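Local coordinates for adhesion and penetration protein autotransporter (Haemophilus influenzae, PDB 3SYJ) that promotes adherence to and invasion of host cells by binding a host cell structure, self-associates in bacterial aggregation, and is probably a serine protease, at residues 701-707 with 721-727; 576-582 with 629-635. Numbering follows the deposited sequence.

Interaction 1: residues 701-707 with 721-727; sequences TQINGSI and AKLNGNV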
# COMPACT_ATOMS: atom_id res chain seq x y z
N THR A 701 10.84 -23.70 6.82
CA THR A 701 9.96 -23.73 5.67
C THR A 701 9.52 -22.34 5.22
O THR A 701 8.96 -21.57 6.01
CB THR A 701 8.71 -24.55 5.97
OG1 THR A 701 9.11 -25.85 6.42
CG2 THR A 701 7.84 -24.66 4.74
N GLN A 702 9.78 -22.01 3.96
CA GLN A 702 9.27 -20.76 3.40
C GLN A 702 7.88 -21.02 2.85
O GLN A 702 7.73 -21.67 1.82
CB GLN A 702 10.17 -20.25 2.27
CG GLN A 702 11.62 -20.08 2.66
CD GLN A 702 11.81 -19.15 3.85
OE1 GLN A 702 11.39 -17.99 3.82
NE2 GLN A 702 12.46 -19.66 4.89
N ILE A 703 6.87 -20.51 3.55
CA ILE A 703 5.49 -20.59 3.08
C ILE A 703 5.22 -19.40 2.18
O ILE A 703 5.03 -18.28 2.65
CB ILE A 703 4.49 -20.56 4.25
CG1 ILE A 703 4.82 -21.65 5.28
CG2 ILE A 703 3.07 -20.71 3.74
CD1 ILE A 703 4.28 -21.36 6.68
N ASN A 704 5.21 -19.64 0.87
CA ASN A 704 5.12 -18.56 -0.10
C ASN A 704 3.73 -18.39 -0.69
O ASN A 704 3.43 -18.84 -1.80
CB ASN A 704 6.18 -18.75 -1.20
CG ASN A 704 7.60 -18.68 -0.65
OD1 ASN A 704 7.87 -17.98 0.33
ND2 ASN A 704 8.51 -19.41 -1.28
N GLY A 705 2.87 -17.71 0.08
CA GLY A 705 1.49 -17.51 -0.31
C GLY A 705 0.76 -16.82 0.82
O GLY A 705 1.36 -16.43 1.82
N SER A 706 -0.55 -16.66 0.66
CA SER A 706 -1.34 -16.03 1.70
C SER A 706 -2.25 -17.08 2.31
O SER A 706 -2.41 -18.16 1.75
CB SER A 706 -2.18 -14.91 1.11
OG SER A 706 -2.96 -15.43 0.03
N ILE A 707 -2.84 -16.75 3.44
CA ILE A 707 -3.72 -17.69 4.12
C ILE A 707 -5.08 -17.07 4.41
O ILE A 707 -5.18 -15.99 4.99
CB ILE A 707 -3.09 -18.20 5.43
CG1 ILE A 707 -1.71 -18.80 5.16
CG2 ILE A 707 -4.00 -19.22 6.11
CD1 ILE A 707 -1.03 -19.35 6.40
N ALA A 721 9.57 -22.38 10.53
CA ALA A 721 8.68 -21.99 9.46
C ALA A 721 8.61 -20.48 9.38
O ALA A 721 8.70 -19.78 10.40
CB ALA A 721 7.30 -22.58 9.67
N LYS A 722 8.45 -19.98 8.16
CA LYS A 722 8.33 -18.56 7.91
C LYS A 722 7.23 -18.33 6.89
O LYS A 722 7.29 -18.83 5.76
CB LYS A 722 9.66 -18.01 7.39
CG LYS A 722 9.65 -16.54 7.05
CD LYS A 722 11.03 -16.11 6.58
CE LYS A 722 11.12 -14.61 6.38
NZ LYS A 722 12.54 -14.22 6.09
N LEU A 723 6.21 -17.59 7.30
CA LEU A 723 5.11 -17.24 6.41
C LEU A 723 5.46 -15.99 5.62
O LEU A 723 5.62 -14.91 6.18
CB LEU A 723 3.82 -17.01 7.21
CG LEU A 723 2.54 -16.66 6.45
CD1 LEU A 723 2.26 -17.61 5.29
CD2 LEU A 723 1.36 -16.65 7.41
N ASN A 724 5.60 -16.15 4.31
CA ASN A 724 5.85 -15.01 3.43
C ASN A 724 4.56 -14.64 2.73
O ASN A 724 4.39 -14.89 1.54
CB ASN A 724 6.95 -15.35 2.43
CG ASN A 724 8.29 -15.63 3.10
OD1 ASN A 724 8.77 -14.85 3.92
ND2 ASN A 724 8.90 -16.76 2.75
N GLY A 725 3.64 -14.05 3.49
CA GLY A 725 2.33 -13.69 2.98
C GLY A 725 1.41 -13.19 4.08
O GLY A 725 1.79 -13.16 5.25
N ASN A 726 0.19 -12.80 3.70
CA ASN A 726 -0.79 -12.27 4.64
C ASN A 726 -1.72 -13.36 5.17
O ASN A 726 -1.87 -14.42 4.55
CB ASN A 726 -1.64 -11.17 4.00
CG ASN A 726 -0.80 -10.11 3.30
OD1 ASN A 726 0.19 -9.62 3.84
ND2 ASN A 726 -1.21 -9.76 2.08
N VAL A 727 -2.36 -13.09 6.30
CA VAL A 727 -3.41 -13.96 6.81
C VAL A 727 -4.70 -13.15 6.92
O VAL A 727 -4.68 -12.00 7.38
CB VAL A 727 -3.06 -14.53 8.20
CG1 VAL A 727 -4.18 -15.42 8.71
CG2 VAL A 727 -1.74 -15.30 8.15
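Strands 701-704 and 721-723 run parallel, their axes 4.7 Å apart and inclined by 19°, as equivalent parts of consecutive coils in the passenger domain's beta-helix. Three backbone hydrogen bonds zip them together: Lys-722 N to Thr-701 O (2.7 Å), Ile-703 N to Lys-722 O (2.8 Å) and Asn-724 N to Ile-703 O (2.8 Å). Both segments then bend at an Asn-Gly pair, where the coils meet through a CA-H...O contact, Gly-725 CA to Gly-705 O (3.1 Å); a CB on Gly-725 would clash with that oxygen. Pairing resumes with Ile-707 N to Asn-726 O (2.8 Å).

Thr-701 (OG1 bonded to the carbonyl of Val-645), Ile-703 and Ile-707 share the inner face with Ala-721, Leu-723 and Val-727. Leu-723 bridges the bend, its CD1 lying 3.6 Å from Ile-703 CG2 and its CD2 3.7 Å from Ile-707 CD1. On the outside, Asn-724 ND2 donates to Gln-702 OE1 (3.0 Å) and Asn-704 OD1 (2.9 Å), while Gln-702 NE2 turns back to the carbonyl of Lys-700. Aliphatic side chains thus stack inside, and one Asn-on-Asn rung, with Gln-702 as second acceptor, ties these coils at the bend.

Interaction 2: residues 576-582 with 629-635; sequences LKGDITQ and AENFQIK
Two coils of the beta-solenoid stack across a corner and the parallel strands beyond. Strands 579-582 and 631-634 have axes 4.7 Å apart at 9°, pairing Ile-580 with Phe-632 through Gln-582 with Ile-634; Leu-576 is level with Ala-629 (CA-CA 4.5 Å), one residue out of step. Lys-577 centres an inverse gamma turn, Gly-578 adopts phi/psi 154/-168, which calls for glycine, and segment 629-635 turns at Glu-630 (-72/-57).

Backbone hydrogen bonds run from Glu-630 N to Gly-578 O, Ile-580 N to Asn-631 O and Gln-582 N to Gln-633 O (2.9 Å), and from Gln-633 N to Ile-580 O and Lys-635 N to Gln-582 O (2.8 Å). Inside, Ile-580 (m, t) sets CD1 3.9 Å from Phe-632 CE1 (chi1 m). Outside, Asp-579 (m) accepts Asn-631 ND2 at OD1 (3.0 Å) and, weakly, Gln-633 NE2 at OD2 (2.8 Å). Water donates to Asp-579 OD1 (2.8 Å) and Glu-630 OE1 (2.6 Å), 4.5 Å apart; it and Arg-554, salt-bridged to Glu-630 OE2, probably offset the acids' charge.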
# COMPACT_ATOMS: atom_id res chain seq x y z
N LEU A 576 2.00 -27.88 -9.51
CA LEU A 576 0.67 -27.92 -10.09
C LEU A 576 0.17 -26.61 -10.64
O LEU A 576 0.09 -25.61 -9.93
CB LEU A 576 -0.35 -28.44 -9.07
CG LEU A 576 -0.24 -29.92 -8.75
CD1 LEU A 576 -1.14 -30.27 -7.58
CD2 LEU A 576 -0.58 -30.74 -9.96
N LYS A 577 -0.18 -26.63 -11.92
CA LYS A 577 -0.99 -25.57 -12.50
C LYS A 577 -2.43 -25.98 -12.19
O LYS A 577 -3.10 -26.60 -13.02
CB LYS A 577 -0.75 -25.50 -14.00
CG LYS A 577 -0.39 -24.12 -14.50
CD LYS A 577 1.07 -23.79 -14.19
CE LYS A 577 1.42 -22.36 -14.60
NZ LYS A 577 2.88 -22.16 -14.80
N GLY A 578 -2.88 -25.66 -10.98
CA GLY A 578 -4.13 -26.15 -10.47
C GLY A 578 -4.08 -26.18 -8.96
O GLY A 578 -3.16 -25.63 -8.35
N ASP A 579 -5.05 -26.84 -8.34
CA ASP A 579 -5.20 -26.79 -6.90
C ASP A 579 -5.00 -28.15 -6.26
O ASP A 579 -5.06 -29.18 -6.93
CB ASP A 579 -6.60 -26.32 -6.53
CG ASP A 579 -6.89 -24.93 -7.02
OD1 ASP A 579 -5.94 -24.18 -7.29
OD2 ASP A 579 -8.09 -24.59 -7.12
N ILE A 580 -4.77 -28.12 -4.95
CA ILE A 580 -4.85 -29.31 -4.12
C ILE A 580 -5.99 -29.10 -3.14
O ILE A 580 -6.03 -28.09 -2.42
CB ILE A 580 -3.53 -29.57 -3.34
CG1 ILE A 580 -2.38 -29.86 -4.30
CG2 ILE A 580 -3.70 -30.74 -2.38
CD1 ILE A 580 -1.04 -30.05 -3.61
N THR A 581 -6.92 -30.06 -3.12
CA THR A 581 -8.11 -29.99 -2.28
C THR A 581 -8.17 -31.14 -1.28
O THR A 581 -7.99 -32.31 -1.65
CB THR A 581 -9.39 -30.04 -3.14
OG1 THR A 581 -9.40 -28.90 -4.02
CG2 THR A 581 -10.64 -30.03 -2.26
N GLN A 582 -8.42 -30.82 -0.02
CA GLN A 582 -8.60 -31.85 1.00
C GLN A 582 -9.98 -31.74 1.64
O GLN A 582 -10.38 -30.68 2.11
CB GLN A 582 -7.51 -31.75 2.06
CG GLN A 582 -7.62 -32.79 3.15
CD GLN A 582 -6.57 -32.62 4.22
OE1 GLN A 582 -5.78 -31.68 4.18
NE2 GLN A 582 -6.56 -33.53 5.19
N ALA A 629 1.51 -25.22 -5.73
CA ALA A 629 0.24 -25.30 -6.41
C ALA A 629 -0.29 -23.87 -6.50
O ALA A 629 0.29 -22.95 -5.92
CB ALA A 629 -0.72 -26.19 -5.64
N GLU A 630 -1.38 -23.69 -7.24
CA GLU A 630 -2.07 -22.40 -7.26
C GLU A 630 -2.80 -22.18 -5.93
O GLU A 630 -2.55 -21.20 -5.23
CB GLU A 630 -2.99 -22.30 -8.49
CG GLU A 630 -2.20 -22.26 -9.81
CD GLU A 630 -3.05 -22.18 -11.08
OE1 GLU A 630 -4.29 -22.31 -11.00
OE2 GLU A 630 -2.47 -22.00 -12.17
N ASN A 631 -3.69 -23.10 -5.57
CA ASN A 631 -4.38 -22.99 -4.29
C ASN A 631 -4.35 -24.29 -3.51
O ASN A 631 -4.39 -25.38 -4.09
CB ASN A 631 -5.84 -22.56 -4.48
CG ASN A 631 -5.97 -21.24 -5.21
OD1 ASN A 631 -6.07 -20.18 -4.60
ND2 ASN A 631 -5.99 -21.31 -6.54
N PHE A 632 -4.28 -24.16 -2.19
CA PHE A 632 -4.53 -25.28 -1.30
C PHE A 632 -5.88 -25.02 -0.64
O PHE A 632 -6.02 -24.12 0.19
CB PHE A 632 -3.44 -25.39 -0.23
CG PHE A 632 -2.05 -25.49 -0.79
CD1 PHE A 632 -1.51 -26.73 -1.11
CD2 PHE A 632 -1.29 -24.35 -0.99
CE1 PHE A 632 -0.24 -26.83 -1.63
CE2 PHE A 632 -0.01 -24.44 -1.51
CZ PHE A 632 0.52 -25.68 -1.83
N GLN A 633 -6.88 -25.80 -1.01
CA GLN A 633 -8.19 -25.66 -0.42
C GLN A 633 -8.40 -26.79 0.57
O GLN A 633 -8.73 -27.91 0.19
CB GLN A 633 -9.27 -25.68 -1.51
CG GLN A 633 -8.85 -24.94 -2.76
CD GLN A 633 -10.01 -24.66 -3.70
OE1 GLN A 633 -11.18 -24.87 -3.35
NE2 GLN A 633 -9.69 -24.18 -4.90
N ILE A 634 -8.19 -26.49 1.84
CA ILE A 634 -8.42 -27.47 2.88
C ILE A 634 -9.84 -27.26 3.38
O ILE A 634 -10.08 -26.44 4.26
CB ILE A 634 -7.40 -27.30 4.03
CG1 ILE A 634 -6.00 -27.05 3.45
CG2 ILE A 634 -7.40 -28.50 4.95
CD1 ILE A 634 -5.55 -28.08 2.41
N LYS A 635 -10.78 -27.98 2.77
CA LYS A 635 -12.20 -27.82 3.06
C LYS A 635 -12.64 -28.65 4.26
O LYS A 635 -13.78 -28.55 4.70
CB LYS A 635 -13.04 -28.22 1.84
CG LYS A 635 -12.75 -27.42 0.58
CD LYS A 635 -13.69 -27.84 -0.54
CE LYS A 635 -13.50 -27.00 -1.79
NZ LYS A 635 -14.40 -27.46 -2.88
O HOH W 1 -6.51 -22.93 -9.76

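In the fold
Both contacts join coils of the same beta-helix by parallel strand pairing interrupted or shifted at a bend, their centres 15 Å apart and nearest atoms about 7 Å apart. Strand 645-654 lies between them in the stack, paired with both 631-634 and 701-709. Each contact has a buried inner face and a more exposed outer one. Interaction 1 lines its inner face mostly with aliphatic residues; interaction 2 adds an aromatic, Phe-632 stacked on Trp-652, and a buried amide, Gln-582, whose NE2 bonds to the carbonyls of Ser-638 and Lys-584. Outside, a neutral Asn-on-Asn pair joined by Gln-702 contrasts with the hydrated acidic pair of interaction 2, where Lys-577 also packs on Asn-883 of the second subunit.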